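Local coordinates for protein endolytic peptidoglycan transglycosylase RlpA (Pseudomonas aeruginosa, PDB 6I05) that cleaves peptidoglycan as a lytic transglycosylase that strongly prefers naked glycan strands lacking stem peptides, with a SPOR domain linked to recognition of denuded glycan at the division septum, at residues Leu4-Gly9 / Val47-Ile52; Ala12-Ala17 / Ile43-Arg48; Ala22-Val27 / Ala68-Pro73. All coordinates share one frame; numbering follows the deposited sequence.

Contact 1 (Leu4-Gly9 / Val47-Ile52); sequences LYLQVG and VRLGPI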
ATOM      1  N   LEU A   4      -1.423  -6.570  10.600  1.00 13.12           N
ATOM      2  CA  LEU A   4      -2.392  -6.319   9.544  1.00 11.41           C
ATOM      3  C   LEU A   4      -1.733  -5.534   8.413  1.00  9.96           C
ATOM      4  O   LEU A   4      -0.836  -4.720   8.647  1.00 10.80           O
ATOM      5  CB  LEU A   4      -3.567  -5.533  10.122  1.00 11.96           C
ATOM      6  CG  LEU A   4      -4.295  -6.288  11.234  1.00 13.87           C
ATOM      7  CD1 LEU A   4      -5.283  -5.372  11.932  1.00 15.90           C
ATOM      8  CD2 LEU A   4      -5.005  -7.513  10.678  1.00 15.24           C
ATOM      9  N   TYR A   5      -2.196  -5.757   7.181  1.00 10.47           N
ATOM     10  CA  TYR A   5      -1.582  -5.129   6.020  1.00 10.55           C
ATOM     11  C   TYR A   5      -2.643  -4.503   5.132  1.00 10.27           C
ATOM     12  O   TYR A   5      -3.750  -5.031   4.996  1.00 11.00           O
ATOM     13  CB  TYR A   5      -0.796  -6.144   5.192  1.00 12.11           C
ATOM     14  CG  TYR A   5       0.424  -6.676   5.896  1.00 12.01           C
ATOM     15  CD1 TYR A   5       0.332  -7.740   6.776  1.00 13.27           C
ATOM     16  CD2 TYR A   5       1.673  -6.118   5.673  1.00 12.93           C
ATOM     17  CE1 TYR A   5       1.455  -8.237   7.421  1.00 14.17           C
ATOM     18  CE2 TYR A   5       2.801  -6.599   6.311  1.00 14.04           C
ATOM     19  CZ  TYR A   5       2.689  -7.658   7.183  1.00 14.12           C
ATOM     20  OH  TYR A   5       3.815  -8.138   7.803  1.00 16.18           O
ATOM     21  N   LEU A   6      -2.282  -3.380   4.514  1.00  9.85           N
ATOM     22  CA  LEU A   6      -3.113  -2.714   3.520  1.00  9.86           C
ATOM     23  C   LEU A   6      -2.400  -2.740   2.179  1.00 10.18           C
ATOM     24  O   LEU A   6      -1.167  -2.711   2.115  1.00 11.38           O
ATOM     25  CB  LEU A   6      -3.361  -1.246   3.891  1.00 10.36           C
ATOM     26  CG  LEU A   6      -4.264  -0.981   5.092  1.00 10.11           C
ATOM     27  CD1 LEU A   6      -4.173   0.476   5.511  1.00 11.13           C
ATOM     28  CD2 LEU A   6      -5.700  -1.365   4.754  1.00 10.43           C
ATOM     29  N   GLN A   7      -3.186  -2.799   1.106  1.00  9.87           N
ATOM     30  CA  GLN A   7      -2.693  -2.566  -0.245  1.00 10.01           C
ATOM     31  C   GLN A   7      -3.336  -1.288  -0.760  1.00 10.40           C
ATOM     32  O   GLN A   7      -4.544  -1.085  -0.599  1.00 11.80           O
ATOM     33  CB  GLN A   7      -3.013  -3.733  -1.178  1.00 10.81           C
ATOM     34  CG  GLN A   7      -2.546  -3.513  -2.611  1.00 11.65           C
ATOM     35  CD  GLN A   7      -2.494  -4.804  -3.393  1.00 12.54           C
ATOM     36  OE1 GLN A   7      -1.899  -5.786  -2.948  1.00 13.02           O
ATOM     37  NE2 GLN A   7      -3.128  -4.818  -4.559  1.00 14.80           N
ATOM     38  N   VAL A   8      -2.525  -0.420  -1.361  1.00 11.80           N
ATOM     39  CA  VAL A   8      -2.990   0.886  -1.794  1.00 13.89           C
ATOM     40  C   VAL A   8      -3.058   1.013  -3.315  1.00 14.97           C
ATOM     41  O   VAL A   8      -3.843   1.821  -3.826  1.00 17.52           O
ATOM     42  CB  VAL A   8      -2.138   2.015  -1.173  1.00 15.36           C
ATOM     43  CG1 VAL A   8      -2.722   3.388  -1.478  1.00 17.18           C
ATOM     44  CG2 VAL A   8      -2.020   1.810   0.337  1.00 16.75           C
ATOM     45  N   GLY A   9      -2.263   0.247  -4.048  1.00 13.17           N
ATOM     46  CA  GLY A   9      -2.329   0.243  -5.495  1.00 13.85           C
ATOM     47  C   GLY A   9      -1.530  -0.921  -6.022  1.00 13.22           C
ATOM     48  O   GLY A   9      -0.783  -1.578  -5.293  1.00 13.06           O
ATOM     49  N   VAL A  47       1.667  -2.156  -4.009  1.00  9.82           N
ATOM     50  CA  VAL A  47       2.177  -1.253  -2.985  1.00  9.58           C
ATOM     51  C   VAL A  47       1.393  -1.502  -1.707  1.00  8.99           C
ATOM     52  O   VAL A  47       0.166  -1.337  -1.681  1.00 10.14           O
ATOM     53  CB  VAL A  47       2.082   0.214  -3.428  1.00 11.55           C
ATOM     54  CG1 VAL A  47       2.644   1.127  -2.348  1.00 13.07           C
ATOM     55  CG2 VAL A  47       2.823   0.420  -4.746  1.00 12.91           C
ATOM     56  N   ARG A  48       2.093  -1.913  -0.655  1.00  9.51           N
ATOM     57  CA  ARG A  48       1.480  -2.375   0.576  1.00  9.56           C
ATOM     58  C   ARG A  48       2.110  -1.682   1.771  1.00  9.50           C
ATOM     59  O   ARG A  48       3.187  -1.084   1.684  1.00 10.26           O
ATOM     60  CB  ARG A  48       1.636  -3.891   0.716  1.00  9.89           C
ATOM     61  CG  ARG A  48       0.848  -4.633  -0.332  1.00 10.48           C
ATOM     62  CD  ARG A  48       1.010  -6.123  -0.246  1.00 11.28           C
ATOM     63  NE  ARG A  48       0.012  -6.747  -1.107  1.00 11.36           N
ATOM     64  CZ  ARG A  48      -0.279  -8.039  -1.115  1.00 13.33           C
ATOM     65  NH1 ARG A  48       0.379  -8.881  -0.332  1.00 16.30           N
ATOM     66  NH2 ARG A  48      -1.239  -8.479  -1.914  1.00 15.45           N
ATOM     67  N   LEU A  49       1.421  -1.765   2.902  1.00 10.58           N
ATOM     68  CA  LEU A  49       2.009  -1.256   4.131  1.00 12.10           C
ATOM     69  C   LEU A  49       1.598  -2.122   5.309  1.00  9.92           C
ATOM     70  O   LEU A  49       0.542  -2.759   5.302  1.00 10.91           O
ATOM     71  CB  LEU A  49       1.763   0.233   4.350  1.00 15.73           C
ATOM     72  CG  LEU A  49       0.296   0.539   4.515  1.00 16.05           C
ATOM     73  CD1 LEU A  49      -0.008   0.755   5.971  1.00 18.55           C
ATOM     74  CD2 LEU A  49      -0.060   1.776   3.729  1.00 20.15           C
ATOM     75  N   GLY A  50       2.472  -2.163   6.304  1.00 10.72           N
ATOM     76  CA  GLY A  50       2.271  -2.987   7.464  1.00 11.45           C
ATOM     77  C   GLY A  50       3.579  -3.627   7.871  1.00 12.44           C
ATOM     78  O   GLY A  50       4.599  -3.458   7.198  1.00 14.22           O
ATOM     79  N   PRO A  51       3.575  -4.402   8.971  1.00 11.43           N
ATOM     80  CA  PRO A  51       2.380  -4.807   9.721  1.00 11.21           C
ATOM     81  C   PRO A  51       1.855  -3.731  10.664  1.00 10.83           C
ATOM     82  O   PRO A  51       2.617  -3.111  11.422  1.00 13.53           O
ATOM     83  CB  PRO A  51       2.874  -6.007  10.536  1.00 11.56           C
ATOM     84  CG  PRO A  51       4.345  -5.768  10.709  1.00 12.82           C
ATOM     85  CD  PRO A  51       4.793  -5.083   9.453  1.00 13.04           C
ATOM     86  N   ILE A  52       0.547  -3.531  10.642  1.00 10.31           N
ATOM     87  CA  ILE A  52      -0.111  -2.571  11.517  1.00 10.70           C
ATOM     88  C   ILE A  52      -0.620  -3.308  12.751  1.00 10.61           C
ATOM     89  O   ILE A  52      -1.156  -4.422  12.655  1.00 11.63           O
ATOM     90  CB  ILE A  52      -1.233  -1.852  10.748  1.00 11.92           C
ATOM     91  CG1 ILE A  52      -0.634  -1.062   9.579  1.00 14.93           C
ATOM     92  CG2 ILE A  52      -2.021  -0.953  11.673  1.00 12.20           C
ATOM     93  CD1 ILE A  52      -1.660  -0.441   8.666  1.00 18.08           C
TER

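Contact 2 (Ala12-Ala17 / Ile43-Arg48); sequences ANPDAA and ILHRVR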
ATOM      1  N   ALA A  12       1.609  -1.915 -13.304  1.00 18.52           N
ATOM      2  CA  ALA A  12       2.521  -2.562 -14.240  1.00 20.23           C
ATOM      3  C   ALA A  12       3.864  -1.842 -14.306  1.00 21.23           C
ATOM      4  O   ALA A  12       4.896  -2.480 -14.542  1.00 23.42           O
ATOM      5  CB  ALA A  12       1.887  -2.623 -15.632  1.00 21.78           C
ATOM      6  N   ASN A  13       3.871  -0.528 -14.092  1.00 22.33           N
ATOM      7  CA  ASN A  13       5.084   0.276 -14.208  1.00 23.95           C
ATOM      8  C   ASN A  13       5.743   0.399 -12.841  1.00 22.07           C
ATOM      9  O   ASN A  13       5.109   0.908 -11.907  1.00 20.98           O
ATOM     10  CB  ASN A  13       4.731   1.660 -14.744  1.00 28.44           C
ATOM     11  CG  ASN A  13       5.863   2.667 -14.597  1.00 32.24           C
ATOM     12  OD1 ASN A  13       7.041   2.310 -14.548  1.00 33.96           O
ATOM     13  ND2 ASN A  13       5.503   3.944 -14.539  1.00 34.50           N
ATOM     14  N   PRO A  14       6.995  -0.037 -12.671  1.00 21.37           N
ATOM     15  CA  PRO A  14       7.612   0.046 -11.337  1.00 21.43           C
ATOM     16  C   PRO A  14       7.826   1.466 -10.840  1.00 19.32           C
ATOM     17  O   PRO A  14       7.798   1.688  -9.624  1.00 18.15           O
ATOM     18  CB  PRO A  14       8.934  -0.714 -11.503  1.00 22.47           C
ATOM     19  CG  PRO A  14       9.231  -0.626 -12.950  1.00 22.93           C
ATOM     20  CD  PRO A  14       7.900  -0.651 -13.657  1.00 22.14           C
ATOM     21  N   ASP A  15       8.042   2.434 -11.735  1.00 19.02           N
ATOM     22  CA  ASP A  15       8.194   3.817 -11.290  1.00 19.81           C
ATOM     23  C   ASP A  15       6.926   4.313 -10.611  1.00 18.02           C
ATOM     24  O   ASP A  15       6.989   5.058  -9.625  1.00 17.41           O
ATOM     25  CB  ASP A  15       8.520   4.724 -12.474  1.00 21.88           C
ATOM     26  CG  ASP A  15       9.994   4.728 -12.836  1.00 24.84           C
ATOM     27  OD1 ASP A  15      10.804   4.067 -12.154  1.00 25.33           O
ATOM     28  OD2 ASP A  15      10.331   5.407 -13.824  1.00 27.05           O
ATOM     29  N   ALA A  16       5.761   3.917 -11.130  1.00 17.29           N
ATOM     30  CA  ALA A  16       4.505   4.328 -10.516  1.00 17.10           C
ATOM     31  C   ALA A  16       4.349   3.713  -9.133  1.00 15.05           C
ATOM     32  O   ALA A  16       3.865   4.370  -8.205  1.00 14.55           O
ATOM     33  CB  ALA A  16       3.330   3.948 -11.420  1.00 18.48           C
ATOM     34  N   ALA A  17       4.741   2.445  -8.983  1.00 14.38           N
ATOM     35  CA  ALA A  17       4.690   1.802  -7.675  1.00 13.45           C
ATOM     36  C   ALA A  17       5.662   2.465  -6.707  1.00 13.52           C
ATOM     37  O   ALA A  17       5.308   2.749  -5.558  1.00 13.12           O
ATOM     38  CB  ALA A  17       4.976   0.308  -7.808  1.00 14.57           C
ATOM     39  N   ILE A  43       4.373  -8.557 -14.892  1.00 13.76           N
ATOM     40  CA  ILE A  43       4.729  -8.272 -13.509  1.00 13.32           C
ATOM     41  C   ILE A  43       3.739  -7.265 -12.951  1.00 13.67           C
ATOM     42  O   ILE A  43       3.431  -6.255 -13.597  1.00 15.29           O
ATOM     43  CB  ILE A  43       6.170  -7.749 -13.393  1.00 14.45           C
ATOM     44  CG1 ILE A  43       7.152  -8.720 -14.055  1.00 16.54           C
ATOM     45  CG2 ILE A  43       6.533  -7.546 -11.915  1.00 16.00           C
ATOM     46  CD1 ILE A  43       7.000 -10.134 -13.572  1.00 17.02           C
ATOM     47  N   LEU A  44       3.233  -7.539 -11.752  1.00 13.39           N
ATOM     48  CA  LEU A  44       2.327  -6.644 -11.049  1.00 13.84           C
ATOM     49  C   LEU A  44       3.025  -6.189  -9.779  1.00 12.20           C
ATOM     50  O   LEU A  44       3.408  -7.022  -8.950  1.00 12.76           O
ATOM     51  CB  LEU A  44       1.030  -7.373 -10.703  1.00 16.12           C
ATOM     52  CG  LEU A  44      -0.058  -6.486 -10.100  1.00 17.15           C
ATOM     53  CD1 LEU A  44      -0.515  -5.430 -11.103  1.00 18.85           C
ATOM     54  CD2 LEU A  44      -1.228  -7.333  -9.604  1.00 18.73           C
ATOM     55  N   HIS A  45       3.198  -4.876  -9.633  1.00 12.19           N
ATOM     56  CA  HIS A  45       3.901  -4.283  -8.497  1.00 11.79           C
ATOM     57  C   HIS A  45       2.862  -3.759  -7.512  1.00 11.84           C
ATOM     58  O   HIS A  45       2.244  -2.718  -7.752  1.00 12.93           O
ATOM     59  CB  HIS A  45       4.798  -3.139  -8.968  1.00 12.68           C
ATOM     60  CG  HIS A  45       5.802  -3.549  -9.993  1.00 14.38           C
ATOM     61  ND1 HIS A  45       6.934  -4.267  -9.672  1.00 14.62           N
ATOM     62  CD2 HIS A  45       5.850  -3.341 -11.328  1.00 16.63           C
ATOM     63  CE1 HIS A  45       7.636  -4.486 -10.769  1.00 16.74           C
ATOM     64  NE2 HIS A  45       6.996  -3.942 -11.787  1.00 17.15           N
ATOM     65  N   ARG A  46       2.677  -4.467  -6.403  1.00 10.46           N
ATOM     66  CA  ARG A  46       1.658  -4.126  -5.416  1.00 10.84           C
ATOM     67  C   ARG A  46       2.277  -3.294  -4.308  1.00 10.31           C
ATOM     68  O   ARG A  46       3.297  -3.681  -3.735  1.00 13.20           O
ATOM     69  CB  ARG A  46       1.044  -5.399  -4.835  1.00 11.80           C
ATOM     70  CG  ARG A  46       0.550  -6.300  -5.964  1.00 16.08           C
ATOM     71  CD  ARG A  46       0.183  -7.696  -5.572  1.00 19.19           C
ATOM     72  NE  ARG A  46       1.237  -8.392  -4.846  1.00 17.95           N
ATOM     73  CZ  ARG A  46       1.048  -9.583  -4.304  1.00 18.17           C
ATOM     74  NH1 ARG A  46      -0.128 -10.182  -4.457  1.00 20.35           N
ATOM     75  NH2 ARG A  46       2.003 -10.158  -3.598  1.00 18.61           N
ATOM     76  N   VAL A  47       1.667  -2.156  -4.009  1.00  9.82           N
ATOM     77  CA  VAL A  47       2.177  -1.253  -2.985  1.00  9.58           C
ATOM     78  C   VAL A  47       1.393  -1.502  -1.707  1.00  8.99           C
ATOM     79  O   VAL A  47       0.166  -1.337  -1.681  1.00 10.14           O
ATOM     80  CB  VAL A  47       2.082   0.214  -3.428  1.00 11.55           C
ATOM     81  CG1 VAL A  47       2.644   1.127  -2.348  1.00 13.07           C
ATOM     82  CG2 VAL A  47       2.823   0.420  -4.746  1.00 12.91           C
ATOM     83  N   ARG A  48       2.093  -1.913  -0.655  1.00  9.51           N
ATOM     84  CA  ARG A  48       1.480  -2.375   0.576  1.00  9.56           C
ATOM     85  C   ARG A  48       2.110  -1.682   1.771  1.00  9.50           C
ATOM     86  O   ARG A  48       3.187  -1.084   1.684  1.00 10.26           O
ATOM     87  CB  ARG A  48       1.636  -3.891   0.716  1.00  9.89           C
ATOM     88  CG  ARG A  48       0.848  -4.633  -0.332  1.00 10.48           C
ATOM     89  CD  ARG A  48       1.010  -6.123  -0.246  1.00 11.28           C
ATOM     90  NE  ARG A  48       0.012  -6.747  -1.107  1.00 11.36           N
ATOM     91  CZ  ARG A  48      -0.279  -8.039  -1.115  1.00 13.33           C
ATOM     92  NH1 ARG A  48       0.379  -8.881  -0.332  1.00 16.30           N
ATOM     93  NH2 ARG A  48      -1.239  -8.479  -1.914  1.00 15.45           N
TER
HETATM   94  O   HOH W   1       4.691  -5.143 -15.780  1.00 26.33           O
HETATM   95  O   HOH W   2       7.856  -4.306 -14.557  1.00 30.13           O

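Contact 3 (Ala22-Val27 / Ala68-Pro73); sequences AKLSGV and ANLGQP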
ATOM      1  N   ALA A  22       6.803   6.129  -2.105  1.00 14.08           N
ATOM      2  CA  ALA A  22       7.426   7.323  -1.541  1.00 15.39           C
ATOM      3  C   ALA A  22       6.386   8.279  -0.965  1.00 16.13           C
ATOM      4  O   ALA A  22       6.571   8.820   0.131  1.00 17.66           O
ATOM      5  CB  ALA A  22       8.283   8.023  -2.597  1.00 16.25           C
ATOM      6  N   LYS A  23       5.278   8.495  -1.684  1.00 15.71           N
ATOM      7  CA  LYS A  23       4.242   9.391  -1.179  1.00 16.04           C
ATOM      8  C   LYS A  23       3.611   8.850   0.099  1.00 15.55           C
ATOM      9  O   LYS A  23       3.323   9.612   1.029  1.00 16.69           O
ATOM     10  CB  LYS A  23       3.175   9.622  -2.250  1.00 17.13           C
ATOM     11  CG  LYS A  23       3.668  10.410  -3.458  1.00 19.67           C
ATOM     12  CD  LYS A  23       2.548  10.637  -4.455  1.00 23.49           C
ATOM     13  CE  LYS A  23       2.992  11.543  -5.590  1.00 26.57           C
ATOM     14  NZ  LYS A  23       2.033  11.490  -6.732  1.00 29.52           N
ATOM     15  N   LEU A  24       3.375   7.538   0.161  1.00 15.25           N
ATOM     16  CA  LEU A  24       2.763   6.962   1.352  1.00 15.06           C
ATOM     17  C   LEU A  24       3.638   7.138   2.581  1.00 16.06           C
ATOM     18  O   LEU A  24       3.123   7.286   3.695  1.00 15.71           O
ATOM     19  CB  LEU A  24       2.458   5.483   1.132  1.00 14.70           C
ATOM     20  CG  LEU A  24       1.245   5.186   0.251  1.00 14.06           C
ATOM     21  CD1 LEU A  24       1.257   3.731  -0.202  1.00 14.24           C
ATOM     22  CD2 LEU A  24      -0.034   5.512   1.002  1.00 15.21           C
ATOM     23  N   SER A  25       4.959   7.127   2.404  1.00 17.55           N
ATOM     24  CA  SER A  25       5.846   7.342   3.538  1.00 19.98           C
ATOM     25  C   SER A  25       5.623   8.697   4.195  1.00 20.00           C
ATOM     26  O   SER A  25       5.952   8.864   5.373  1.00 21.22           O
ATOM     27  CB  SER A  25       7.300   7.166   3.099  1.00 22.81           C
ATOM     28  OG  SER A  25       7.537   5.816   2.720  1.00 25.98           O
ATOM     29  N   GLY A  26       5.055   9.659   3.475  1.00 20.88           N
ATOM     30  CA  GLY A  26       4.736  10.940   4.067  1.00 22.33           C
ATOM     31  C   GLY A  26       3.424  11.005   4.809  1.00 23.30           C
ATOM     32  O   GLY A  26       3.128  12.021   5.443  1.00 25.38           O
ATOM     33  N   VAL A  27       2.635   9.934   4.771  1.00 22.13           N
ATOM     34  CA  VAL A  27       1.320   9.940   5.396  0.64 23.14           C
ATOM     35  C   VAL A  27       1.157   8.885   6.481  1.00 22.02           C
ATOM     36  O   VAL A  27       0.243   9.016   7.313  1.00 24.15           O
ATOM     37  CB  VAL A  27       0.177   9.843   4.361  0.64 25.47           C
ATOM     38  CG1 VAL A  27       0.311  10.942   3.319  0.64 26.32           C
ATOM     39  CG2 VAL A  27       0.156   8.475   3.703  0.64 26.29           C
ATOM     40  N   ALA A  68      -5.135  12.114   1.723  1.00 14.62           N
ATOM     41  CA  ALA A  68      -4.030  12.437   0.834  1.00 15.51           C
ATOM     42  C   ALA A  68      -4.338  12.135  -0.623  1.00 15.91           C
ATOM     43  O   ALA A  68      -3.502  12.422  -1.487  1.00 16.53           O
ATOM     44  CB  ALA A  68      -2.782  11.666   1.266  1.00 16.05           C
ATOM     45  N   ASN A  69      -5.503  11.555  -0.910  1.00 16.35           N
ATOM     46  CA  ASN A  69      -5.927  11.250  -2.273  1.00 17.63           C
ATOM     47  C   ASN A  69      -4.950  10.311  -2.972  1.00 17.20           C
ATOM     48  O   ASN A  69      -4.622  10.489  -4.144  1.00 18.86           O
ATOM     49  CB  ASN A  69      -6.170  12.525  -3.085  1.00 21.15           C
ATOM     50  CG  ASN A  69      -7.029  12.284  -4.300  1.00 24.79           C
ATOM     51  OD1 ASN A  69      -7.824  11.350  -4.332  1.00 26.26           O
ATOM     52  ND2 ASN A  69      -6.870  13.127  -5.313  1.00 27.47           N
ATOM     53  N   LEU A  70      -4.483   9.298  -2.246  1.00 15.88           N
ATOM     54  CA  LEU A  70      -3.450   8.408  -2.758  1.00 16.72           C
ATOM     55  C   LEU A  70      -3.980   7.067  -3.245  1.00 19.72           C
ATOM     56  O   LEU A  70      -3.205   6.279  -3.792  1.00 22.41           O
ATOM     57  CB  LEU A  70      -2.341   8.204  -1.718  1.00 16.74           C
ATOM     58  CG  LEU A  70      -1.455   9.429  -1.484  1.00 17.33           C
ATOM     59  CD1 LEU A  70      -0.461   9.177  -0.362  1.00 18.53           C
ATOM     60  CD2 LEU A  70      -0.728   9.813  -2.764  1.00 18.38           C
ATOM     61  N   GLY A  71      -5.265   6.791  -3.090  1.00 18.87           N
ATOM     62  CA  GLY A  71      -5.829   5.565  -3.602  1.00 19.49           C
ATOM     63  C   GLY A  71      -6.850   5.000  -2.642  1.00 19.77           C
ATOM     64  O   GLY A  71      -7.222   5.630  -1.654  1.00 20.58           O
ATOM     65  N   GLN A  72      -7.315   3.792  -2.951  1.00 19.26           N
ATOM     66  CA  GLN A  72      -8.340   3.118  -2.160  1.00 19.65           C
ATOM     67  C   GLN A  72      -7.692   1.993  -1.368  1.00 19.09           C
ATOM     68  O   GLN A  72      -7.422   0.915  -1.918  1.00 24.01           O
ATOM     69  CB  GLN A  72      -9.446   2.572  -3.069  1.00 23.42           C
ATOM     70  CG  GLN A  72     -10.274   3.649  -3.770  1.00 26.49           C
ATOM     71  CD  GLN A  72     -10.950   4.618  -2.807  1.00 29.47           C
ATOM     72  OE1 GLN A  72     -11.276   4.268  -1.671  1.00 30.33           O
ATOM     73  NE2 GLN A  72     -11.167   5.845  -3.267  1.00 31.65           N
ATOM     74  N   PRO A  73      -7.417   2.197  -0.083  1.00 14.46           N
ATOM     75  CA  PRO A  73      -6.636   1.225   0.692  1.00 14.68           C
ATOM     76  C   PRO A  73      -7.520   0.072   1.159  1.00 14.43           C
ATOM     77  O   PRO A  73      -8.546   0.290   1.806  1.00 16.58           O
ATOM     78  CB  PRO A  73      -6.141   2.059   1.878  1.00 17.03           C
ATOM     79  CG  PRO A  73      -7.189   3.126   2.045  1.00 18.80           C
ATOM     80  CD  PRO A  73      -7.785   3.390   0.700  1.00 17.16           C
TER

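Contact 1 (Leu4-Gly9 / Val47-Ile52)
Q7 sets CG anti to its backbone N (chi1 178°) and R48 sets CG anti to its carbonyl carbon (chi1 -67°); from there both chains run extended until amide and guanidinium meet. OE1 of Q7 is gripped side-on, by R48 NE at 2.8 Å and by R48 NH2 at 3.0 Å. The oxygen lies in the guanidinium plane, whereas the amide plane is turned 32° from it, and two donors on one acceptor limit the rotation of both groups. NH1 of R46 lies close to R48 NH2, so the amide oxygen may offset some of the repulsion between the like charges.

Farther along the same side, the Y5 ring lies beside P51, both pointing the same way. P51 CA sits 4.0 Å from the centroid of the Y5 ring, over its face but offset toward the rim, a CH-pi contact, while P51 CB approaches Y5 OH at 3.6 Å. G50, which has no side chain, lets Y5 CE2 come to 3.4 Å from its carbonyl C, and the peptide leading into P51 is cis.

The reverse side is apolar. L6 CD1 meets I52 CD1 at 4.1 Å, L49 CD2 meets V8 CG2 at 3.9 Å, and V58 of helix 55-67 packs on L4, L6 and I52. Paired backbone bonds join L4 to I52 and L6 to L49, including I52 N to L4 O at 2.7 Å; the register slips by one residue between these pairs, which defines a beta bulge. Such a central antiparallel pair, with helices against one face and Y5, Q7 and R48 on the other, is characteristic of the RNP-like SPOR fold, whose helix-free face probably receives the glycan.

Contact 2 (Ala12-Ala17 / Ile43-Arg48)
H45 meets A17 at the very root of its side chain, where H45 CB lies 3.6 Å from A17 CB. Beyond it, CG stands anti to the carbonyl carbon (chi1 -58°), and the ring extends toward the start of helix 14-25. Atom CD2 comes to 3.5 Å from A12 O, which lies at the ring edge near its plane. One face is covered by P14: its CB is 4.0 Å from the centroid of the H45 ring and 21° off the normal, a CH-pi contact displaced toward the rim. ND1 is held by a hydrogen bond with S36 OG on the neighbouring strand 32-39. At the tip, NE2 is hydrated, 2.9 Å from a water lying in the ring plane.

A second water spans the segments, donating to A12 O at 2.9 Å and to I43 O at 2.8 Å. Deeper in, V47 CG2 packs on A17 CB at 3.7 Å, bringing the helix down onto the sheet. The helix start is itself capped, because N13 OD1 accepts from D15 N at 3.0 Å, with the donor well above the side-chain carbonyl plane.

Between the segments, direct contact is therefore van der Waals and CH-pi, while the one well-formed polar bridge runs through a water: an apolar inner end grading into a hydrated outer one.

Contact 3 (Ala22-Val27 / Ala68-Pro73)
L70 reaches from the loop that follows helix 55-67 to the C-terminal end of helix 14-25, joining the ends of the two helices that lie on one face of the SPOR sheet. The contrast within this contact is one of burial. Its inner, tightly enclosed part gathers around L70 CD1. Chi1 of -71° sets L70 CG anti to the carbonyl carbon; beyond it the two methyls divide, CD1 going to L24 and CD2 to K23. L70 and buried L24 slide past each other in opposite directions, with L70 CD1 3.9 Å from L24 CD2. I65 of helix 55-67 touches both leucines, and V32 of strand 32-39 also packs on L24, so the inner side of the cluster is backed by helix and sheet.

The outer side faces solvent, although its atoms approach just as closely. Exposed K23 crosses L70 with its aliphatic part, K23 CB lying 3.9 Å from L70 CD2, and its extended chain then carries the ammonium away from the loop. V27 is modelled in two conformers, so its share is tentative: in the conformer described it meets L70 tip to tip, V27 CG1 standing 4.2 Å from L70 CD1, and the same CG1 is 3.8 Å from A68 CB. The summed buried surface of 188 Å² is modest, and the contact is entirely apolar.

Backbone turns set up both partners. V27 N donates to L24 O at 2.9 Å, a turn bond near the end of helix 14-25. N69 takes a positive phi of 60° in a Schellman motif that closes helix 55-67 and turns the chain between A68 and L70. From beyond that turn, L70 CD2 comes to 3.8 Å from K23 CD, a methyl against a lysine methylene.

In the fold
The three contacts meet at the helix-facing core, while contact 1 also spans the opposite face of the sheet. Contact 1 pairs the central strands, contact 2 lays the start of helix 14-25 on strand 42-52, and contact 3 ties the end of that helix to the loop before strand 74-76. Contacts 1 and 2 share V47 and R48, with centres about 13 Å apart; contact 3 lies about 11 Å from contact 1 and about 14 Å from contact 2, centre to centre. V47 CG1 touches L24 CD1 at 3.6 Å, linking all three, and V8 CG1 approaches L70 O at 3.7 Å. Across the sheet, Q7 OE1 lies 3.5 Å from R46 CB, on the side probably used for glycan.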